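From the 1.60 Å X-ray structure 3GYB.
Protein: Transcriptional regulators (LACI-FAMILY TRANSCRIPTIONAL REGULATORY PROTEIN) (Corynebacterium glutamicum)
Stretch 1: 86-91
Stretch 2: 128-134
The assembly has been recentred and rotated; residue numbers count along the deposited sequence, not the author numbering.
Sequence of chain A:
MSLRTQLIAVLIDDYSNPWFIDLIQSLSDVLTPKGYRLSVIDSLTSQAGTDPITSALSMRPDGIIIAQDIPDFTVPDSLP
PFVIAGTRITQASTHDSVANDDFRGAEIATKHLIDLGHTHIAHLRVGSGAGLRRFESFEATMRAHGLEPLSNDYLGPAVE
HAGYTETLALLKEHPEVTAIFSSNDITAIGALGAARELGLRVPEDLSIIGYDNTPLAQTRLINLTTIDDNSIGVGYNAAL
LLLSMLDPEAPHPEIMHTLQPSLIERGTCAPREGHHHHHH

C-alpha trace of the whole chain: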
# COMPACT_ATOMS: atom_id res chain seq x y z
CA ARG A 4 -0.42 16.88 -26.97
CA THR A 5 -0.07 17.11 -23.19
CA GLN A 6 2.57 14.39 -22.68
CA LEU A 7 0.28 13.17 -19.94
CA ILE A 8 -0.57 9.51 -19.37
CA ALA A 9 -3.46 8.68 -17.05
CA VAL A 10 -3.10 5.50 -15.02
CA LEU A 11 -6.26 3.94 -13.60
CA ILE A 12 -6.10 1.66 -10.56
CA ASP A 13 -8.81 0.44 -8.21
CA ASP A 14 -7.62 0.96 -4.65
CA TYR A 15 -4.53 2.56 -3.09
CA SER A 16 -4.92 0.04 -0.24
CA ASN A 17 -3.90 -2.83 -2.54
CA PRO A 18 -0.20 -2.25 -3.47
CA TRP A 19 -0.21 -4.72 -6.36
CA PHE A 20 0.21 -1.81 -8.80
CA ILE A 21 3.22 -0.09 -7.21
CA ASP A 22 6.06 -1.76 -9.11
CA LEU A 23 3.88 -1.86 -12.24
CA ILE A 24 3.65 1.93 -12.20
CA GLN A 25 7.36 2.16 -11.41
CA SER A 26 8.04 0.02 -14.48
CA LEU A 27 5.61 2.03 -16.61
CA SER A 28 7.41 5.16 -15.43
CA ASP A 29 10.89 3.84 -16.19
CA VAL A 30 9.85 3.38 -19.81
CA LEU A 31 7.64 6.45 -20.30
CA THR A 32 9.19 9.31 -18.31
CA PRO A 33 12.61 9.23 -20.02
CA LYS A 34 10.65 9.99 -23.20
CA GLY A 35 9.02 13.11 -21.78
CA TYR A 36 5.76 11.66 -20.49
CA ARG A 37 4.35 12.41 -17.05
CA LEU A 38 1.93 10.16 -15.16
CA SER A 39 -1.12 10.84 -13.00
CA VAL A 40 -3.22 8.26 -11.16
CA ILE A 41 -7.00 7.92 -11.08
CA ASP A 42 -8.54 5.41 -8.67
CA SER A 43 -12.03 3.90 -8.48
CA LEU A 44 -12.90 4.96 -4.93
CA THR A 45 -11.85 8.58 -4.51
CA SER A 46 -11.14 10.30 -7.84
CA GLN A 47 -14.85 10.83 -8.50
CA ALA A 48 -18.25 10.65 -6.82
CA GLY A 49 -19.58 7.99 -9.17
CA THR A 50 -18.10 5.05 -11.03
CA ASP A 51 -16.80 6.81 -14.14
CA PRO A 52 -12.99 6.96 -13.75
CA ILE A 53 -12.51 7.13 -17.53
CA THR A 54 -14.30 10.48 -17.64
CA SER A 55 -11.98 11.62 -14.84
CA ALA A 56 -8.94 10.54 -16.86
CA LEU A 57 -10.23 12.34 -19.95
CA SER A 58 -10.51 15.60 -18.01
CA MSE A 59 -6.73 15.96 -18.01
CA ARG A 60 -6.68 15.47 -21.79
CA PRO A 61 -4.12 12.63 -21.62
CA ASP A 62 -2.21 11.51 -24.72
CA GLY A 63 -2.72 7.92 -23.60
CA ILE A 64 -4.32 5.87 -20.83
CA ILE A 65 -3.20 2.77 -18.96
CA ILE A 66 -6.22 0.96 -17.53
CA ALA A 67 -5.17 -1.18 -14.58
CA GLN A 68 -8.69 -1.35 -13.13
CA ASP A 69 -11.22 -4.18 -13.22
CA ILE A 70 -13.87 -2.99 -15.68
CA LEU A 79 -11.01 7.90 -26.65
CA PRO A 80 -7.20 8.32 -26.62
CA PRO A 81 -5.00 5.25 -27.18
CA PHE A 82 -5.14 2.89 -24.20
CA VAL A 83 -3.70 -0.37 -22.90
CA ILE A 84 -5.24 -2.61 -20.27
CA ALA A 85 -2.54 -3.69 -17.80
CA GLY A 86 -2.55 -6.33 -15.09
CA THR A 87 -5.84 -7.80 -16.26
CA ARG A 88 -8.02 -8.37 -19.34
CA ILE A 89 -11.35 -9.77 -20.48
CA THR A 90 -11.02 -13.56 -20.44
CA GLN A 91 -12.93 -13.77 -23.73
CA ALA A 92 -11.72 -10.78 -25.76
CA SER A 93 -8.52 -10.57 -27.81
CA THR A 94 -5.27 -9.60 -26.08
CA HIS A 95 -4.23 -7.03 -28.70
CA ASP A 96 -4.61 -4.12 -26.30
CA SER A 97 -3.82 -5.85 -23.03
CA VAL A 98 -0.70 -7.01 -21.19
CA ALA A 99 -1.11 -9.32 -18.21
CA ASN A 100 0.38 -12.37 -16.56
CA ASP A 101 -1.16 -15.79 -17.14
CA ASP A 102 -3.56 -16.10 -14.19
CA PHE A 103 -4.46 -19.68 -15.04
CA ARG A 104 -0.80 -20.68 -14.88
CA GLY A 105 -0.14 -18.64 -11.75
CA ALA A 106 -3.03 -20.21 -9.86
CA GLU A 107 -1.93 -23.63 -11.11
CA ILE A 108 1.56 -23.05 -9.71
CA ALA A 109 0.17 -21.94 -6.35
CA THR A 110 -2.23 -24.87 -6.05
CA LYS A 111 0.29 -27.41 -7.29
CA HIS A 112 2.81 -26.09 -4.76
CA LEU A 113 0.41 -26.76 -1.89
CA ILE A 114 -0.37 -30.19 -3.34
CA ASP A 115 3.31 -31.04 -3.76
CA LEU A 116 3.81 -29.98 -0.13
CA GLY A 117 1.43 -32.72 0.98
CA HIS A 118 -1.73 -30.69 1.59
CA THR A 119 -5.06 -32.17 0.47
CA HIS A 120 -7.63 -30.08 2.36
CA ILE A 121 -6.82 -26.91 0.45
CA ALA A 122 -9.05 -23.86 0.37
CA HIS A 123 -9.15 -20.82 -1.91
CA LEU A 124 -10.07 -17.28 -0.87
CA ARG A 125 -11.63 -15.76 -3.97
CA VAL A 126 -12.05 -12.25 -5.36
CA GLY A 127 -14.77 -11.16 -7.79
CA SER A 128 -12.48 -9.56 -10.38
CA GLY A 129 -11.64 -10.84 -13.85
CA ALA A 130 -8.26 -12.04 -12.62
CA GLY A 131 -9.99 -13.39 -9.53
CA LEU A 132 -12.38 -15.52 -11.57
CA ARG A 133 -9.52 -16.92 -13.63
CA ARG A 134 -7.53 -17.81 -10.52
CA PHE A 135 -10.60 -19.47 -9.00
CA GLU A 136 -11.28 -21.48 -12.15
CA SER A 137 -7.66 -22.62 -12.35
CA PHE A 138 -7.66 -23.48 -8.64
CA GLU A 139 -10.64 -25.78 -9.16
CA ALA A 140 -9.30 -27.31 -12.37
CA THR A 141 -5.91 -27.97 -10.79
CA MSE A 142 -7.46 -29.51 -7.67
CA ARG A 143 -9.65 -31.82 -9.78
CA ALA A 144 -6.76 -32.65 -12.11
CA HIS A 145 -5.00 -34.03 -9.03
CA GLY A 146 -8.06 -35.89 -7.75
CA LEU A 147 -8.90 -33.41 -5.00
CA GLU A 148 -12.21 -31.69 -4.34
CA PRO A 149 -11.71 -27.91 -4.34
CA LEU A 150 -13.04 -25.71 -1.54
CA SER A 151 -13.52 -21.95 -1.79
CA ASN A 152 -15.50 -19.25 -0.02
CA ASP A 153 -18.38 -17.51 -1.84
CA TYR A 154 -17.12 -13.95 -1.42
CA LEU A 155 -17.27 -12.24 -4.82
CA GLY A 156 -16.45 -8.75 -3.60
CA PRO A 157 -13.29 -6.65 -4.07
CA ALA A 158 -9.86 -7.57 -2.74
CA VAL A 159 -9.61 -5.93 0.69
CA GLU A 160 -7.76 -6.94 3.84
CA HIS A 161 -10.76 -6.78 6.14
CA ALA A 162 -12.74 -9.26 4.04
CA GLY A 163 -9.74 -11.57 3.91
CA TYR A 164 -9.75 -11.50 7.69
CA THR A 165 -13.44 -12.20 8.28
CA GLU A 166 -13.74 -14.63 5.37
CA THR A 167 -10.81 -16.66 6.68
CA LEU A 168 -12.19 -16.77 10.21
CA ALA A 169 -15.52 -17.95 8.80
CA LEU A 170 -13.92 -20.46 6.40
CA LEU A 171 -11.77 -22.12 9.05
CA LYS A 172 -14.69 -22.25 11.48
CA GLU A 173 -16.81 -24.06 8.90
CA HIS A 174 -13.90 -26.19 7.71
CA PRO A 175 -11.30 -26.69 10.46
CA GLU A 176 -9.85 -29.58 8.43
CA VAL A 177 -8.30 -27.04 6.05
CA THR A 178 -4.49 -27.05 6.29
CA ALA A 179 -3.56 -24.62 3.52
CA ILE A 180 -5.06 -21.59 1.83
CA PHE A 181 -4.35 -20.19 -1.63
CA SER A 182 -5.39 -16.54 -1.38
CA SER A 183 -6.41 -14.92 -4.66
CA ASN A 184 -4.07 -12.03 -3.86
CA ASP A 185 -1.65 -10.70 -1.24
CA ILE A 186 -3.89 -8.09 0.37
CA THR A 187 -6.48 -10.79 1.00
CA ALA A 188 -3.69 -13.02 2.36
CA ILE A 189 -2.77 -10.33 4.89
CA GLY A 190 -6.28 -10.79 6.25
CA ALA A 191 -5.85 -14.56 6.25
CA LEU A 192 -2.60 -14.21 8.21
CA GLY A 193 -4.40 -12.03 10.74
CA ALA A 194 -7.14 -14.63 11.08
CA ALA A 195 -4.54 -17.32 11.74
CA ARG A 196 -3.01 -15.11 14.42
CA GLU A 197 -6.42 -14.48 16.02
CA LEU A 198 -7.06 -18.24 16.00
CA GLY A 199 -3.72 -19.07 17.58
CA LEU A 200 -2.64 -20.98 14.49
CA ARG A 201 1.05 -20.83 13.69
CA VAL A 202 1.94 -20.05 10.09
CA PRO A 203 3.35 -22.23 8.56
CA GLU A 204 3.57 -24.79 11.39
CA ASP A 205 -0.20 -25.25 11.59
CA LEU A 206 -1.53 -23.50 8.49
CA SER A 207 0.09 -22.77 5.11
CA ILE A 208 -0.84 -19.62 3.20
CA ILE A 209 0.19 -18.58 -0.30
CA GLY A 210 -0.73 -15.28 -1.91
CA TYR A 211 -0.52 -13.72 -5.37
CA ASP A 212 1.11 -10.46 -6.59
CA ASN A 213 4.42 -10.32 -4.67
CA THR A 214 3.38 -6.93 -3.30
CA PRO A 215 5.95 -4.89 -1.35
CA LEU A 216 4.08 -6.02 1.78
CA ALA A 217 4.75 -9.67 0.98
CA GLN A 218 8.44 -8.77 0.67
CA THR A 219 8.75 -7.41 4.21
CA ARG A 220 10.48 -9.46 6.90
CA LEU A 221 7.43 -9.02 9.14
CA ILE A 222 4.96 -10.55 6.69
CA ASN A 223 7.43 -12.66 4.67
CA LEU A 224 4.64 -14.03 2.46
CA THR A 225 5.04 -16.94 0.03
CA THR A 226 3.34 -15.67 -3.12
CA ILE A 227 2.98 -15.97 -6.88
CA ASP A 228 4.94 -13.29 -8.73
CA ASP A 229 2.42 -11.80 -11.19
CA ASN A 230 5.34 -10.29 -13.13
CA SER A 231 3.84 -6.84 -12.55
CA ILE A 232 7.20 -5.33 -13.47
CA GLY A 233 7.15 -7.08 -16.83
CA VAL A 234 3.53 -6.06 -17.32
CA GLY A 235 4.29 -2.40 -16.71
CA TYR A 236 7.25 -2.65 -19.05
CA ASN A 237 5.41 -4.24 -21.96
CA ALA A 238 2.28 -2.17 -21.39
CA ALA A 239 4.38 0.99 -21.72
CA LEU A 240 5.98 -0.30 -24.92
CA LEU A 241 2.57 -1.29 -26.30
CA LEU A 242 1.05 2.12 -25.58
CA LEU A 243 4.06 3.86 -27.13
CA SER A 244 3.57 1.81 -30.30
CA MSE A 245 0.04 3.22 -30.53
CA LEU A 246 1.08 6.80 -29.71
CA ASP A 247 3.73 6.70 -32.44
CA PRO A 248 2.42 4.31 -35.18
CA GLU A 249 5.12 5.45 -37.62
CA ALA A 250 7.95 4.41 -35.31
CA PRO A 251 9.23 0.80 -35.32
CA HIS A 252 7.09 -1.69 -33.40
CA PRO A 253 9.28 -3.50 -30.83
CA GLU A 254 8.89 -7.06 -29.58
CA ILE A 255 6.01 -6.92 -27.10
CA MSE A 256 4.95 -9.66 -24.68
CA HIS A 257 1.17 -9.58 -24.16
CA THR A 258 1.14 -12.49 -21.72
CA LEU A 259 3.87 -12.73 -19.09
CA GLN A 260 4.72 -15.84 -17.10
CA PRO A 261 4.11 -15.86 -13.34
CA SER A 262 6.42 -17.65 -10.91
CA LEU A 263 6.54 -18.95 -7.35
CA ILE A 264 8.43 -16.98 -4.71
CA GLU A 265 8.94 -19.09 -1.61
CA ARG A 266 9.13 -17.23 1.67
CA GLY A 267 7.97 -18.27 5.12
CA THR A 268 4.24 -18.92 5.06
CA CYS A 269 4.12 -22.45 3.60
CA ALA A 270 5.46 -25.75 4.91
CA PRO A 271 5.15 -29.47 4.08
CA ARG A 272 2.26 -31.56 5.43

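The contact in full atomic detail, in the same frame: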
# COMPACT_ATOMS: atom_id res chain seq x y z
N GLY A 86 -2.32 -5.59 -16.31
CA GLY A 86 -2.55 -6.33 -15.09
C GLY A 86 -3.75 -7.26 -15.16
O GLY A 86 -3.85 -8.21 -14.38
N THR A 87 -4.65 -6.98 -16.09
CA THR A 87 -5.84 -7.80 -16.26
C THR A 87 -6.29 -7.76 -17.72
O THR A 87 -5.59 -7.22 -18.58
CB THR A 87 -7.00 -7.32 -15.36
OG1 THR A 87 -8.12 -8.20 -15.49
CG2 THR A 87 -7.42 -5.90 -15.74
N ARG A 88 -7.46 -8.33 -17.99
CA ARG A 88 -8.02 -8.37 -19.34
C ARG A 88 -9.32 -9.15 -19.31
O ARG A 88 -9.63 -9.83 -18.33
CB ARG A 88 -7.04 -9.06 -20.29
CG ARG A 88 -6.56 -10.41 -19.78
CD ARG A 88 -5.72 -11.16 -20.79
NE ARG A 88 -4.71 -10.32 -21.43
CZ ARG A 88 -3.51 -10.76 -21.81
NH1 ARG A 88 -3.17 -12.02 -21.60
NH2 ARG A 88 -2.66 -9.94 -22.42
N ILE A 89 -10.09 -9.05 -20.39
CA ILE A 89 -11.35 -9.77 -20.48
C ILE A 89 -10.96 -11.18 -20.92
O ILE A 89 -10.31 -11.36 -21.95
CB ILE A 89 -12.28 -9.15 -21.54
CG1 ILE A 89 -12.29 -7.63 -21.40
CG2 ILE A 89 -13.69 -9.70 -21.37
CD1 ILE A 89 -12.74 -7.13 -20.04
N THR A 90 -11.35 -12.18 -20.13
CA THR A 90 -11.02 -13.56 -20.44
C THR A 90 -11.37 -13.97 -21.86
O THR A 90 -10.65 -14.74 -22.49
CB THR A 90 -11.72 -14.53 -19.46
OG1 THR A 90 -11.36 -14.20 -18.11
CG2 THR A 90 -11.30 -15.97 -19.75
N GLN A 91 -12.48 -13.44 -22.38
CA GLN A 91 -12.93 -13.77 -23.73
C GLN A 91 -12.23 -12.99 -24.84
O GLN A 91 -11.63 -13.58 -25.74
CB GLN A 91 -14.44 -13.56 -23.84
CG GLN A 91 -14.90 -12.14 -23.52
CD GLN A 91 -16.40 -11.95 -23.66
OE1 GLN A 91 -16.93 -10.87 -23.42
NE2 GLN A 91 -17.10 -13.02 -24.04
N SER A 128 -13.01 -10.22 -9.19
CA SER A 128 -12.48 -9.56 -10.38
C SER A 128 -12.26 -10.54 -11.53
O SER A 128 -12.42 -11.75 -11.36
CB SER A 128 -11.15 -8.89 -10.05
OG SER A 128 -10.21 -9.86 -9.66
N GLY A 129 -11.90 -10.00 -12.69
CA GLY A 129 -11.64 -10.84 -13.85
C GLY A 129 -10.48 -11.77 -13.58
O GLY A 129 -10.51 -12.95 -13.92
N ALA A 130 -9.43 -11.24 -12.95
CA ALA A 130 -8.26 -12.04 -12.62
C ALA A 130 -8.67 -13.02 -11.52
O ALA A 130 -8.23 -14.17 -11.50
CB ALA A 130 -7.12 -11.15 -12.14
N GLY A 131 -9.53 -12.55 -10.61
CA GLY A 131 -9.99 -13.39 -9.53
C GLY A 131 -10.73 -14.62 -10.03
O GLY A 131 -10.50 -15.73 -9.56
N LEU A 132 -11.61 -14.42 -11.00
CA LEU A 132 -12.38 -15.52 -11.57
C LEU A 132 -11.46 -16.54 -12.22
O LEU A 132 -11.63 -17.74 -12.04
CB LEU A 132 -13.40 -15.00 -12.59
CG LEU A 132 -14.81 -14.74 -12.06
CD1 LEU A 132 -14.79 -13.65 -11.00
CD2 LEU A 132 -15.72 -14.33 -13.21
N ARG A 133 -10.47 -16.04 -12.97
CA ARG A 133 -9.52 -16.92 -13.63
C ARG A 133 -8.73 -17.74 -12.62
O ARG A 133 -8.52 -18.94 -12.81
CB ARG A 133 -8.56 -16.10 -14.50
CG ARG A 133 -9.21 -15.49 -15.75
CD ARG A 133 -8.15 -14.92 -16.69
NE ARG A 133 -7.58 -13.67 -16.21
CZ ARG A 133 -8.15 -12.48 -16.36
NH1 ARG A 133 -9.33 -12.37 -16.97
NH2 ARG A 133 -7.55 -11.39 -15.90
N ARG A 134 -8.30 -17.10 -11.54
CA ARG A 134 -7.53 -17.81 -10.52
C ARG A 134 -8.39 -18.84 -9.80
O ARG A 134 -7.90 -19.90 -9.41
CB ARG A 134 -6.94 -16.80 -9.53
CG ARG A 134 -5.88 -15.93 -10.20
CD ARG A 134 -5.39 -14.79 -9.32
NE ARG A 134 -4.67 -13.81 -10.13
CZ ARG A 134 -4.23 -12.64 -9.69
NH1 ARG A 134 -4.41 -12.28 -8.42
NH2 ARG A 134 -3.61 -11.81 -10.52
O HOH W 1 -9.18 -8.38 -12.99
O HOH W 2 -12.58 -13.72 -15.56

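Stretch 1 has no regular secondary structure; it runs past the first turn of a helix that begins at Gly129 and continues beyond Arg134. The backbones come close near the helix start, with the CA atoms of Thr87 and Ala130 6.1 Å apart and those of Ile89 and Gly129 6.7 Å apart. Ser128 sits at the N-cap, where its OG accepts from Gly131 N at 2.9 Å, while Leu132 N donates to Ser128 O at 2.8 Å and Arg133 N to Gly129 O at 3.2 Å. The latter bond belongs to the turn that presents Arg133. Gly86, at phi 91° and psi -21°, has a backbone that calls for glycine, since a CB there would be jammed against the preceding carbonyl.

The contact is small, 221 Å² in all, and one side chain dominates it. Arg133 is buried, its CA-to-CB bond points toward the loop, and 91 Å² of it is covered by stretch 1. Its m, t, m chain delivers the guanidinium to three acceptors: Arg133 NH1 donates to Arg88 O at 2.9 Å and to Thr90 OG1 at 3.0 Å, and Arg133 NH2 donates to Thr87 OG1 at 3.3 Å. A planar group with several N-H bonds can tie separate points of the loop to one helix position. The two threonine hydroxyls lie at the guanidinium edge, near its plane, where N-H bonds point. Arg88 CG lies 4.1 Å from Arg133 NH2, so a methylene of Arg88 lies over one face of the Arg133 guanidinium; the polar end of Arg88 is bonded elsewhere in the structure.

Each threonine also reaches the helix start through water. Water 1 bonds Thr87 OG1 at 2.7 Å and accepts from Ala130 N at 2.9 Å, serving an amide in the first turn, where no preceding helical carbonyl is available. Water 2 bonds Thr90 OG1 at 2.9 Å and donates to Gly129 O at 2.8 Å. Thr87, with chi1 t, and Thr90, with chi1 m, thus use short side chains both to receive the arginine and to hold a water.

Gly129 leaves space beside the loop, though not by necessity: an ideal CB would point toward stretch 1 and has room. Ile89 points away and loses no surface here. The rule to read is one buried arginine, met by a loop carbonyl and two hydroxyls, with water completing the polar join.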